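Local coordinates for probable intron-encoded endonuclease 1 (Wickerhamomyces canadensis, PDB 6X1J), which cleaves DNA at its recognition sequence as a LAGLIDADG homing endonuclease involved in the homing of a mitochondrial 21S rRNA gene intron, at residues 144-149 / 217-222. Numbering follows the deposited sequence.
With K (potassium ion), chain D; K (potassium ion), chain E; nucleotides of chain C; nucleotides of chain B.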
loop_
_atom_site.group_PDB
_atom_site.type_symbol
_atom_site.label_atom_id
_atom_site.label_comp_id
_atom_site.label_asym_id
_atom_site.label_seq_id
_atom_site.Cartn_x
_atom_site.Cartn_y
_atom_site.Cartn_z
ATOM N N TRP A 144 -1.510 -4.641 -1.646
ATOM C CA TRP A 144 -0.330 -5.173 -0.929
ATOM C C TRP A 144 0.601 -5.785 -1.968
ATOM O O TRP A 144 1.795 -5.508 -1.952
ATOM C CB TRP A 144 -0.785 -6.225 0.045
ATOM C CG TRP A 144 0.271 -6.754 0.945
ATOM C CD1 TRP A 144 1.510 -6.245 1.201
ATOM C CD2 TRP A 144 0.067 -7.834 1.858
ATOM N NE1 TRP A 144 2.113 -6.984 2.182
ATOM C CE2 TRP A 144 1.251 -7.968 2.595
ATOM C CE3 TRP A 144 -1.001 -8.714 2.090
ATOM C CZ2 TRP A 144 1.392 -8.952 3.581
ATOM C CZ3 TRP A 144 -0.853 -9.709 3.027
ATOM C CH2 TRP A 144 0.326 -9.810 3.769
ATOM N N PHE A 145 0.040 -6.551 -2.878
ATOM C CA PHE A 145 0.841 -7.240 -3.922
ATOM C C PHE A 145 1.452 -6.233 -4.922
ATOM O O PHE A 145 2.642 -6.356 -5.276
ATOM C CB PHE A 145 0.013 -8.349 -4.592
ATOM C CG PHE A 145 0.862 -9.178 -5.532
ATOM C CD1 PHE A 145 1.723 -10.145 -5.040
ATOM C CD2 PHE A 145 0.892 -8.902 -6.888
ATOM C CE1 PHE A 145 2.596 -10.818 -5.883
ATOM C CE2 PHE A 145 1.752 -9.593 -7.732
ATOM C CZ PHE A 145 2.600 -10.545 -7.228
ATOM N N MET A 146 0.731 -5.206 -5.387
ATOM C CA MET A 146 1.329 -4.245 -6.361
ATOM C C MET A 146 2.466 -3.502 -5.656
ATOM O O MET A 146 3.518 -3.250 -6.265
ATOM C CB MET A 146 0.277 -3.279 -6.919
ATOM C CG MET A 146 -0.806 -4.002 -7.727
ATOM S SD MET A 146 -1.991 -2.943 -8.633
ATOM C CE MET A 146 -3.275 -2.657 -7.416
ATOM N N ASP A 147 2.317 -3.260 -4.368
ATOM C CA ASP A 147 3.333 -2.543 -3.556
ATOM C C ASP A 147 4.538 -3.462 -3.348
ATOM O O ASP A 147 5.630 -3.166 -3.927
ATOM C CB ASP A 147 2.704 -2.045 -2.264
ATOM C CG ASP A 147 1.795 -0.836 -2.430
ATOM O OD1 ASP A 147 1.586 -0.403 -3.592
ATOM O OD2 ASP A 147 1.328 -0.304 -1.394
ATOM N N ASP A 148 4.336 -4.576 -2.636
ATOM C CA ASP A 148 5.424 -5.383 -2.008
ATOM C C ASP A 148 5.542 -6.778 -2.639
ATOM O O ASP A 148 6.331 -7.609 -2.142
ATOM C CB ASP A 148 5.176 -5.407 -0.496
ATOM C CG ASP A 148 5.865 -4.241 0.180
ATOM O OD1 ASP A 148 6.053 -3.221 -0.492
ATOM O OD2 ASP A 148 6.234 -4.362 1.359
ATOM N N GLY A 149 4.785 -7.018 -3.697
ATOM C CA GLY A 149 4.661 -8.318 -4.359
ATOM C C GLY A 149 5.883 -8.569 -5.229
ATOM O O GLY A 149 6.576 -7.618 -5.554
ATOM N N PRO A 217 -8.508 -9.121 -10.803
ATOM C CA PRO A 217 -9.524 -8.114 -11.114
ATOM C C PRO A 217 -9.166 -6.696 -10.669
ATOM O O PRO A 217 -9.674 -5.797 -11.269
ATOM C CB PRO A 217 -10.753 -8.591 -10.340
ATOM C CG PRO A 217 -10.561 -10.102 -10.267
ATOM C CD PRO A 217 -9.068 -10.257 -10.051
ATOM N N TYR A 218 -8.272 -6.526 -9.691
ATOM C CA TYR A 218 -7.910 -5.198 -9.123
ATOM C C TYR A 218 -6.589 -4.661 -9.702
ATOM O O TYR A 218 -6.216 -3.442 -9.502
ATOM C CB TYR A 218 -7.854 -5.320 -7.589
ATOM C CG TYR A 218 -9.179 -5.678 -6.935
ATOM C CD1 TYR A 218 -10.197 -4.747 -6.855
ATOM C CD2 TYR A 218 -9.453 -6.957 -6.453
ATOM C CE1 TYR A 218 -11.421 -5.050 -6.266
ATOM C CE2 TYR A 218 -10.682 -7.291 -5.877
ATOM C CZ TYR A 218 -11.674 -6.320 -5.771
ATOM O OH TYR A 218 -12.897 -6.557 -5.202
ATOM N N ILE A 219 -5.814 -5.514 -10.367
ATOM C CA ILE A 219 -4.435 -5.127 -10.805
ATOM C C ILE A 219 -4.559 -4.210 -12.028
ATOM O O ILE A 219 -5.144 -4.638 -13.011
ATOM C CB ILE A 219 -3.593 -6.359 -11.142
ATOM C CG1 ILE A 219 -3.472 -7.331 -9.964
ATOM C CG2 ILE A 219 -2.235 -5.915 -11.653
ATOM C CD1 ILE A 219 -2.615 -6.824 -8.837
ATOM N N ILE A 220 -3.968 -3.025 -11.992
ATOM C CA ILE A 220 -4.097 -2.033 -13.105
ATOM C C ILE A 220 -3.150 -2.528 -14.188
ATOM O O ILE A 220 -2.277 -3.356 -13.900
ATOM C CB ILE A 220 -3.771 -0.593 -12.658
ATOM C CG1 ILE A 220 -2.282 -0.430 -12.323
ATOM C CG2 ILE A 220 -4.663 -0.177 -11.498
ATOM C CD1 ILE A 220 -1.808 1.006 -12.192
ATOM N N PRO A 221 -3.344 -2.083 -15.451
ATOM C CA PRO A 221 -2.604 -2.640 -16.587
ATOM C C PRO A 221 -1.089 -2.503 -16.462
ATOM O O PRO A 221 -0.404 -3.396 -16.875
ATOM C CB PRO A 221 -3.150 -1.833 -17.777
ATOM C CG PRO A 221 -4.544 -1.398 -17.332
ATOM C CD PRO A 221 -4.361 -1.088 -15.859
ATOM N N GLU A 222 -0.594 -1.451 -15.835
ATOM C CA GLU A 222 0.867 -1.187 -15.727
ATOM C C GLU A 222 1.466 -2.024 -14.585
ATOM O O GLU A 222 2.728 -1.955 -14.377
ATOM C CB GLU A 222 1.147 0.302 -15.481
ATOM C CG GLU A 222 0.644 1.235 -16.595
ATOM C CD GLU A 222 -0.867 1.485 -16.692
ATOM O OE1 GLU A 222 -1.606 1.262 -15.673
ATOM O OE2 GLU A 222 -1.323 1.890 -17.800
HETATM K K K D . 7.486 -1.781 -3.682
HETATM K K K E . 6.456 -2.378 3.309
ATOM P P DC C 17 9.141 -3.755 -1.458
ATOM O OP1 DC C 17 8.793 -2.319 -1.358
ATOM O OP2 DC C 17 8.538 -4.695 -0.469
ATOM O "O5'" DC C 17 8.825 -4.208 -2.957
ATOM C "C5'" DC C 17 9.021 -5.537 -3.526
ATOM C "C4'" DC C 17 10.009 -5.459 -4.673
ATOM O "O4'" DC C 17 11.383 -5.460 -4.192
ATOM C "C3'" DC C 17 9.934 -6.520 -5.773
ATOM O "O3'" DC C 17 9.932 -5.826 -7.046
ATOM C "C2'" DC C 17 11.169 -7.364 -5.513
ATOM C "C1'" DC C 17 12.162 -6.390 -4.928
ATOM N N1 DC C 17 13.175 -6.981 -4.009
ATOM C C2 DC C 17 14.526 -6.592 -4.093
ATOM O O2 DC C 17 14.871 -5.776 -4.965
ATOM N N3 DC C 17 15.420 -7.116 -3.224
ATOM C C4 DC C 17 15.011 -7.958 -2.274
ATOM N N4 DC C 17 15.930 -8.470 -1.452
ATOM C C5 DC C 17 13.647 -8.349 -2.151
ATOM C C6 DC C 17 12.769 -7.822 -3.016
ATOM P P DC B 15 8.970 -0.262 1.233
ATOM O OP1 DC B 15 10.179 -0.946 1.748
ATOM O OP2 DC B 15 7.657 -0.981 1.006
ATOM O "O5'" DC B 15 8.836 0.851 2.322
ATOM C "C5'" DC B 15 7.708 1.659 2.608
ATOM C "C4'" DC B 15 8.259 2.397 3.802
ATOM O "O4'" DC B 15 9.404 3.191 3.414
ATOM C "C3'" DC B 15 7.373 3.256 4.715
ATOM O "O3'" DC B 15 7.547 2.499 5.927
ATOM C "C2'" DC B 15 7.915 4.657 4.476
ATOM C "C1'" DC B 15 9.386 4.417 4.117
ATOM N N1 DC B 15 10.005 5.440 3.253
ATOM C C2 DC B 15 11.237 6.003 3.623
ATOM O O2 DC B 15 11.783 5.624 4.670
ATOM N N3 DC B 15 11.783 6.962 2.844
ATOM C C4 DC B 15 11.176 7.326 1.711
ATOM N N4 DC B 15 11.749 8.270 0.972
ATOM C C5 DC B 15 9.939 6.747 1.297
ATOM C C6 DC B 15 9.379 5.843 2.104
HETATM O O HOH W 1 9.160 -2.190 -5.648
HETATM O O HOH W 2 10.763 -1.645 -3.245
HETATM O O HOH W 3 6.712 -0.377 5.354
HETATM O O HOH W 4 8.947 -3.677 2.397
HETATM O O HOH W 5 7.386 -5.023 4.812
#
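Met146 reaches from the last turn of helix 138-148, a LAGLIDADG helix of the monomeric homing-endonuclease fold, to the segment 217-222, which follows helix 208-215 and runs from a short 3-10 turn into a loop. Its CG is anti to the carbonyl carbon (chi1 -64°), and the chain runs out extended before chi3 of -88° bends the methyl aside. Met146 and Ile219 pass alongside in opposite directions, so the base of one meets the tip of the other: Met146 CG lies 3.5 Å from Ile219 CD1. Farther out, the sulfur sits against the loop backbone, with Met146 SD 3.9 Å from Ile219 CA, and the bent methyl puts Met146 CE 3.7 Å from Tyr218 O. Ile220 adds a looser apolar touch at the sulfur. The contact contains no hydrogen bond between the two segments.

The same helix end takes part in two potassium sites at the DNA backbone. Backbone Asp147 O binds one potassium ion, which is also bound by OP1 and O5' of DC17 of chain C and by Asp47 OD2. Asp147 OD1 and OD2 are hydrogen-bonded to Tyr70 OH and Asn43 ND2, and Tyr70 also touches Met146 and Ile220. Asp148 OD2 binds the second potassium ion at 2.8 Å, alongside Leu45 O, Gly46 O and OP2 of DC15 of chain B.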